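Local coordinates for Mlr3007 protein (Mesorhizobium loti, PDB 3QQM) that probably catalyses the pyridoxal-phosphate-dependent transfer of amino groups between leucine, isoleucine or valine and 2-oxoglutarate, at residues Glu148-Phe158 with Cys173-Leu184. Sequence-based numbering, arbitrary orientation.
Sequences EICEGTITNVF and CGLLPGVLRAEL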
ATOM      1  N   GLU A 148       6.973  -0.651  17.379  1.00 16.35           N
ATOM      2  CA  GLU A 148       6.125  -1.652  16.782  1.00 15.88           C
ATOM      3  C   GLU A 148       6.170  -1.453  15.282  1.00 15.31           C
ATOM      4  O   GLU A 148       6.021  -0.342  14.790  1.00 14.89           O
ATOM      5  CB  GLU A 148       4.692  -1.496  17.325  1.00 16.02           C
ATOM      6  CG  GLU A 148       4.638  -1.677  18.864  1.00 16.90           C
ATOM      7  CD  GLU A 148       3.389  -1.129  19.540  1.00 16.98           C
ATOM      8  OE1 GLU A 148       2.588  -0.383  18.907  1.00 15.87           O
ATOM      9  OE2 GLU A 148       3.249  -1.427  20.746  1.00 16.43           O
ATOM     10  N   ILE A 149       6.426  -2.530  14.560  1.00 15.13           N
ATOM     11  CA  ILE A 149       6.462  -2.479  13.131  1.00 15.02           C
ATOM     12  C   ILE A 149       5.079  -2.139  12.656  1.00 14.73           C
ATOM     13  O   ILE A 149       4.083  -2.695  13.162  1.00 14.67           O
ATOM     14  CB  ILE A 149       6.857  -3.832  12.511  1.00 15.24           C
ATOM     15  CG1 ILE A 149       8.324  -4.121  12.788  1.00 15.62           C
ATOM     16  CG2 ILE A 149       6.607  -3.831  10.989  1.00 14.35           C
ATOM     17  CD1 ILE A 149       9.300  -3.142  12.082  1.00 16.27           C
ATOM     18  N   CYS A 150       5.010  -1.234  11.688  1.00 14.00           N
ATOM     19  CA  CYS A 150       3.741  -0.839  11.130  1.00 13.62           C
ATOM     20  C   CYS A 150       3.512  -1.360   9.689  1.00 13.49           C
ATOM     21  O   CYS A 150       2.531  -2.090   9.402  1.00 13.08           O
ATOM     22  CB  CYS A 150       3.645   0.682  11.119  1.00 13.72           C
ATOM     23  SG  CYS A 150       3.693   1.527  12.747  1.00 13.41           S
ATOM     24  N   GLU A 151       4.429  -1.007   8.798  1.00 13.67           N
ATOM     25  CA  GLU A 151       4.284  -1.315   7.378  1.00 13.40           C
ATOM     26  C   GLU A 151       5.536  -0.968   6.599  1.00 13.43           C
ATOM     27  O   GLU A 151       6.527  -0.487   7.153  1.00 13.72           O
ATOM     28  CB  GLU A 151       3.132  -0.444   6.825  1.00 13.16           C
ATOM     29  CG  GLU A 151       3.410   1.082   6.988  1.00 13.55           C
ATOM     30  CD  GLU A 151       2.229   2.021   6.597  1.00 13.94           C
ATOM     31  OE1 GLU A 151       1.272   1.580   5.907  1.00 13.12           O
ATOM     32  OE2 GLU A 151       2.282   3.226   6.984  1.00 14.42           O
ATOM     33  N   GLY A 152       5.496  -1.254   5.308  1.00 13.41           N
ATOM     34  CA  GLY A 152       6.563  -0.895   4.402  1.00 13.46           C
ATOM     35  C   GLY A 152       6.184   0.442   3.769  1.00 13.38           C
ATOM     36  O   GLY A 152       5.051   0.931   3.954  1.00 13.24           O
ATOM     37  N   THR A 153       7.113   1.050   3.049  1.00 13.39           N
ATOM     38  CA  THR A 153       6.830   2.289   2.367  1.00 13.62           C
ATOM     39  C   THR A 153       5.680   2.125   1.334  1.00 13.77           C
ATOM     40  O   THR A 153       4.947   3.085   1.067  1.00 14.03           O
ATOM     41  CB  THR A 153       8.064   2.812   1.617  1.00 14.39           C
ATOM     42  OG1 THR A 153       8.366   1.952   0.500  1.00 14.00           O
ATOM     43  CG2 THR A 153       9.279   2.919   2.571  1.00 14.04           C
ATOM     44  N   ILE A 154       5.531   0.939   0.736  1.00 13.86           N
ATOM     45  CA  ILE A 154       4.453   0.728  -0.248  1.00 14.17           C
ATOM     46  C   ILE A 154       3.731  -0.601  -0.069  1.00 13.79           C
ATOM     47  O   ILE A 154       3.005  -1.059  -0.972  1.00 13.64           O
ATOM     48  CB  ILE A 154       4.967   0.818  -1.719  1.00 14.59           C
ATOM     49  CG1 ILE A 154       6.022  -0.263  -1.972  1.00 15.89           C
ATOM     50  CG2 ILE A 154       5.503   2.203  -2.009  1.00 14.66           C
ATOM     51  CD1 ILE A 154       6.555  -0.329  -3.415  1.00 17.79           C
ATOM     52  N   THR A 155       3.906  -1.203   1.096  1.00 13.64           N
ATOM     53  CA  THR A 155       3.316  -2.493   1.383  1.00 13.46           C
ATOM     54  C   THR A 155       2.940  -2.630   2.842  1.00 13.39           C
ATOM     55  O   THR A 155       3.375  -1.851   3.672  1.00 13.07           O
ATOM     56  CB  THR A 155       4.336  -3.617   1.120  1.00 13.85           C
ATOM     57  OG1 THR A 155       5.535  -3.334   1.843  1.00 14.02           O
ATOM     58  CG2 THR A 155       4.704  -3.750  -0.366  1.00 13.73           C
ATOM     59  N   ASN A 156       2.076  -3.609   3.119  1.00 13.17           N
ATOM     60  CA  ASN A 156       1.724  -3.994   4.463  1.00 12.85           C
ATOM     61  C   ASN A 156       2.559  -5.255   4.739  1.00 12.95           C
ATOM     62  O   ASN A 156       2.951  -5.945   3.805  1.00 12.48           O
ATOM     63  CB  ASN A 156       0.234  -4.256   4.605  1.00 12.50           C
ATOM     64  CG  ASN A 156      -0.592  -2.968   4.612  1.00 12.36           C
ATOM     65  OD1 ASN A 156      -1.431  -2.747   3.738  1.00 10.53           O
ATOM     66  ND2 ASN A 156      -0.327  -2.095   5.594  1.00 11.48           N
ATOM     67  N   VAL A 157       2.817  -5.539   6.016  1.00 12.91           N
ATOM     68  CA  VAL A 157       3.651  -6.663   6.449  1.00 13.02           C
ATOM     69  C   VAL A 157       2.814  -7.824   6.941  1.00 13.59           C
ATOM     70  O   VAL A 157       1.800  -7.632   7.585  1.00 13.46           O
ATOM     71  CB  VAL A 157       4.592  -6.210   7.593  1.00 13.31           C
ATOM     72  CG1 VAL A 157       5.480  -7.374   8.078  1.00 12.51           C
ATOM     73  CG2 VAL A 157       5.435  -5.029   7.139  1.00 11.54           C
ATOM     74  N   PHE A 158       3.262  -9.038   6.645  1.00 14.26           N
ATOM     75  CA  PHE A 158       2.551 -10.249   7.027  1.00 14.78           C
ATOM     76  C   PHE A 158       3.585 -11.254   7.476  1.00 15.73           C
ATOM     77  O   PHE A 158       4.477 -11.646   6.689  1.00 15.96           O
ATOM     78  CB  PHE A 158       1.760 -10.790   5.846  1.00 14.72           C
ATOM     79  CG  PHE A 158       0.784  -9.800   5.276  1.00 13.33           C
ATOM     80  CD1 PHE A 158       1.175  -8.920   4.292  1.00 12.98           C
ATOM     81  CD2 PHE A 158      -0.516  -9.760   5.723  1.00 13.04           C
ATOM     82  CE1 PHE A 158       0.303  -8.016   3.773  1.00 12.82           C
ATOM     83  CE2 PHE A 158      -1.391  -8.852   5.234  1.00 12.53           C
ATOM     84  CZ  PHE A 158      -0.988  -7.970   4.237  1.00 13.09           C
ATOM     85  N   CYS A 173      -1.561   0.915  15.285  1.00 16.72           N
ATOM     86  CA  CYS A 173      -0.106   1.119  15.341  1.00 16.70           C
ATOM     87  C   CYS A 173       0.356   2.328  14.485  1.00 16.19           C
ATOM     88  O   CYS A 173       1.430   2.904  14.722  1.00 16.06           O
ATOM     89  CB  CYS A 173       0.659  -0.148  14.895  1.00 16.64           C
ATOM     90  SG  CYS A 173       0.648  -1.581  16.056  1.00 18.16           S
ATOM     91  N   GLY A 174      -0.438   2.674  13.471  1.00 15.72           N
ATOM     92  CA  GLY A 174      -0.140   3.789  12.577  1.00 15.19           C
ATOM     93  C   GLY A 174       0.332   3.252  11.243  1.00 14.75           C
ATOM     94  O   GLY A 174       1.534   3.034  11.030  1.00 14.43           O
ATOM     95  N   LEU A 175      -0.625   3.002  10.359  1.00 14.23           N
ATOM     96  CA  LEU A 175      -0.357   2.480   9.004  1.00 13.66           C
ATOM     97  C   LEU A 175      -1.602   2.610   8.104  1.00 13.17           C
ATOM     98  O   LEU A 175      -2.708   2.925   8.567  1.00 12.89           O
ATOM     99  CB  LEU A 175       0.042   1.004   9.032  1.00 13.38           C
ATOM    100  CG  LEU A 175      -0.924   0.121   9.855  1.00 13.82           C
ATOM    101  CD1 LEU A 175      -1.329  -1.171   9.143  1.00 12.18           C
ATOM    102  CD2 LEU A 175      -0.354  -0.130  11.261  1.00 12.92           C
ATOM    103  N   LEU A 176      -1.398   2.345   6.820  1.00 12.80           N
ATOM    104  CA  LEU A 176      -2.457   2.377   5.848  1.00 12.65           C
ATOM    105  C   LEU A 176      -3.245   1.059   5.862  1.00 12.56           C
ATOM    106  O   LEU A 176      -2.658  -0.014   5.807  1.00 11.89           O
ATOM    107  CB  LEU A 176      -1.879   2.564   4.470  1.00 12.44           C
ATOM    108  CG  LEU A 176      -2.907   2.696   3.365  1.00 12.55           C
ATOM    109  CD1 LEU A 176      -3.534   4.049   3.454  1.00 12.26           C
ATOM    110  CD2 LEU A 176      -2.279   2.480   1.969  1.00 12.55           C
ATOM    111  N   PRO A 177      -4.583   1.139   5.977  1.00 12.80           N
ATOM    112  CA  PRO A 177      -5.316  -0.094   5.892  1.00 13.02           C
ATOM    113  C   PRO A 177      -5.322  -0.484   4.435  1.00 12.87           C
ATOM    114  O   PRO A 177      -6.181  -0.040   3.678  1.00 13.08           O
ATOM    115  CB  PRO A 177      -6.728   0.282   6.381  1.00 13.39           C
ATOM    116  CG  PRO A 177      -6.854   1.723   6.102  1.00 13.42           C
ATOM    117  CD  PRO A 177      -5.451   2.272   6.338  1.00 13.27           C
ATOM    118  N   GLY A 178      -4.323  -1.257   4.031  1.00 12.73           N
ATOM    119  CA  GLY A 178      -4.208  -1.699   2.660  1.00 12.35           C
ATOM    120  C   GLY A 178      -5.356  -2.574   2.207  1.00 12.46           C
ATOM    121  O   GLY A 178      -6.015  -3.246   3.005  1.00 12.44           O
ATOM    122  N   VAL A 179      -5.584  -2.535   0.902  1.00 12.30           N
ATOM    123  CA  VAL A 179      -6.619  -3.291   0.237  1.00 12.22           C
ATOM    124  C   VAL A 179      -6.289  -4.804   0.191  1.00 12.15           C
ATOM    125  O   VAL A 179      -7.161  -5.618   0.384  1.00 12.05           O
ATOM    126  CB  VAL A 179      -6.867  -2.694  -1.158  1.00 12.55           C
ATOM    127  CG1 VAL A 179      -7.545  -3.702  -2.116  1.00 12.60           C
ATOM    128  CG2 VAL A 179      -7.666  -1.369  -1.014  1.00 11.63           C
ATOM    129  N   LEU A 180      -5.055  -5.176  -0.101  1.00 11.87           N
ATOM    130  CA  LEU A 180      -4.712  -6.590  -0.048  1.00 12.24           C
ATOM    131  C   LEU A 180      -4.896  -6.993   1.419  1.00 12.12           C
ATOM    132  O   LEU A 180      -5.544  -7.978   1.722  1.00 12.00           O
ATOM    133  CB  LEU A 180      -3.276  -6.843  -0.492  1.00 12.02           C
ATOM    134  CG  LEU A 180      -2.782  -8.282  -0.283  1.00 13.04           C
ATOM    135  CD1 LEU A 180      -3.556  -9.281  -1.180  1.00 13.17           C
ATOM    136  CD2 LEU A 180      -1.283  -8.444  -0.507  1.00 12.74           C
ATOM    137  N   ARG A 181      -4.365  -6.173   2.317  1.00 12.16           N
ATOM    138  CA  ARG A 181      -4.445  -6.409   3.760  1.00 12.92           C
ATOM    139  C   ARG A 181      -5.866  -6.665   4.165  1.00 13.40           C
ATOM    140  O   ARG A 181      -6.148  -7.629   4.852  1.00 14.16           O
ATOM    141  CB  ARG A 181      -3.925  -5.200   4.527  1.00 12.93           C
ATOM    142  CG  ARG A 181      -4.019  -5.295   6.043  1.00 13.21           C
ATOM    143  CD  ARG A 181      -3.572  -3.966   6.655  1.00 13.69           C
ATOM    144  NE  ARG A 181      -3.607  -3.955   8.118  1.00 12.93           N
ATOM    145  CZ  ARG A 181      -4.672  -3.678   8.846  1.00 12.87           C
ATOM    146  NH1 ARG A 181      -5.837  -3.387   8.264  1.00 12.91           N
ATOM    147  NH2 ARG A 181      -4.574  -3.697  10.175  1.00 13.64           N
ATOM    148  N   ALA A 182      -6.770  -5.799   3.729  1.00 13.53           N
ATOM    149  CA  ALA A 182      -8.169  -5.953   4.050  1.00 13.78           C
ATOM    150  C   ALA A 182      -8.722  -7.278   3.514  1.00 14.41           C
ATOM    151  O   ALA A 182      -9.505  -7.949   4.180  1.00 15.00           O
ATOM    152  CB  ALA A 182      -8.962  -4.793   3.470  1.00 13.51           C
ATOM    153  N   GLU A 183      -8.361  -7.648   2.295  1.00 14.78           N
ATOM    154  CA  GLU A 183      -8.899  -8.881   1.749  1.00 15.80           C
ATOM    155  C   GLU A 183      -8.423 -10.095   2.557  1.00 15.89           C
ATOM    156  O   GLU A 183      -9.196 -11.017   2.796  1.00 16.07           O
ATOM    157  CB  GLU A 183      -8.521  -9.056   0.282  1.00 16.35           C
ATOM    158  CG  GLU A 183      -9.288 -10.202  -0.453  1.00 18.27           C
ATOM    159  CD  GLU A 183      -8.915 -10.296  -1.933  1.00 21.41           C
ATOM    160  OE1 GLU A 183      -7.741 -10.593  -2.243  1.00 22.44           O
ATOM    161  OE2 GLU A 183      -9.817 -10.120  -2.796  1.00 24.17           O
ATOM    162  N   LEU A 184      -7.154 -10.092   2.949  1.00 15.69           N
ATOM    163  CA  LEU A 184      -6.599 -11.196   3.700  1.00 16.33           C
ATOM    164  C   LEU A 184      -7.219 -11.275   5.092  1.00 16.65           C
ATOM    165  O   LEU A 184      -7.383 -12.368   5.633  1.00 17.25           O
ATOM    166  CB  LEU A 184      -5.076 -11.081   3.802  1.00 16.29           C
ATOM    167  CG  LEU A 184      -4.247 -11.146   2.520  1.00 16.35           C
ATOM    168  CD1 LEU A 184      -2.799 -10.847   2.865  1.00 16.42           C
ATOM    169  CD2 LEU A 184      -4.373 -12.498   1.804  1.00 16.82           C
TER
HETATM  170  O   HOH W   1      -2.280  -4.168   1.578  1.00  8.02           O
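E151 and N156 each grip the backbone of L176, from the two ends of a turn that links the outermost strands of a mixed sheet, in the larger, C-terminal domain of the class-IV aminotransferase fold, beside the cofactor cleft. L176 N donates to E151 OE1 over 2.9 Å, almost perfectly straight at 177°, meeting the oxygen from above the carboxylate plane. The glutamate reaches there with CG wedged between its backbone N and carbonyl carbon (chi1 60°) and an extended chain beyond, while its OE2 is held by Y125. Were E151 an alanine, L176 N and the Y125 hydroxyl would probably lose their carboxylate partner, and a gap would open beside L175 CB, now 3.4 Å from E151 OE1. At the carbonyl of the same residue, N156 ND2 donates to L176 O at 3.1 Å, with the angle at the hydrogen 153°. The amide's other end, N156 OD1, accepts from a water 2.7 Å away that in turn accepts from R181 N, so both ends of N156 are engaged. N156 OD1 also lies 3.2 Å from G178 CA; a CB there would clash with it, consistent with glycine at this helix N-cap. The next residue, V179, gives its backbone N to the phosphate of the lysine-bound cofactor, so this loop leads straight into the phosphate site. Around the polar core, L175 crosses N156 at about a right angle, and C150 SG approaches G174 O to 3.1 Å. The aliphatic part of R181 crosses the N156 amide at about a right angle, CB and CD nearest it, before its guanidinium forms a salt bridge with E192. Farther along the helix, R181 CA meets the F158 ring at its edge, and L184 CD1 sits over one face in a CH-pi contact, 3.8 Å from the F158 centroid.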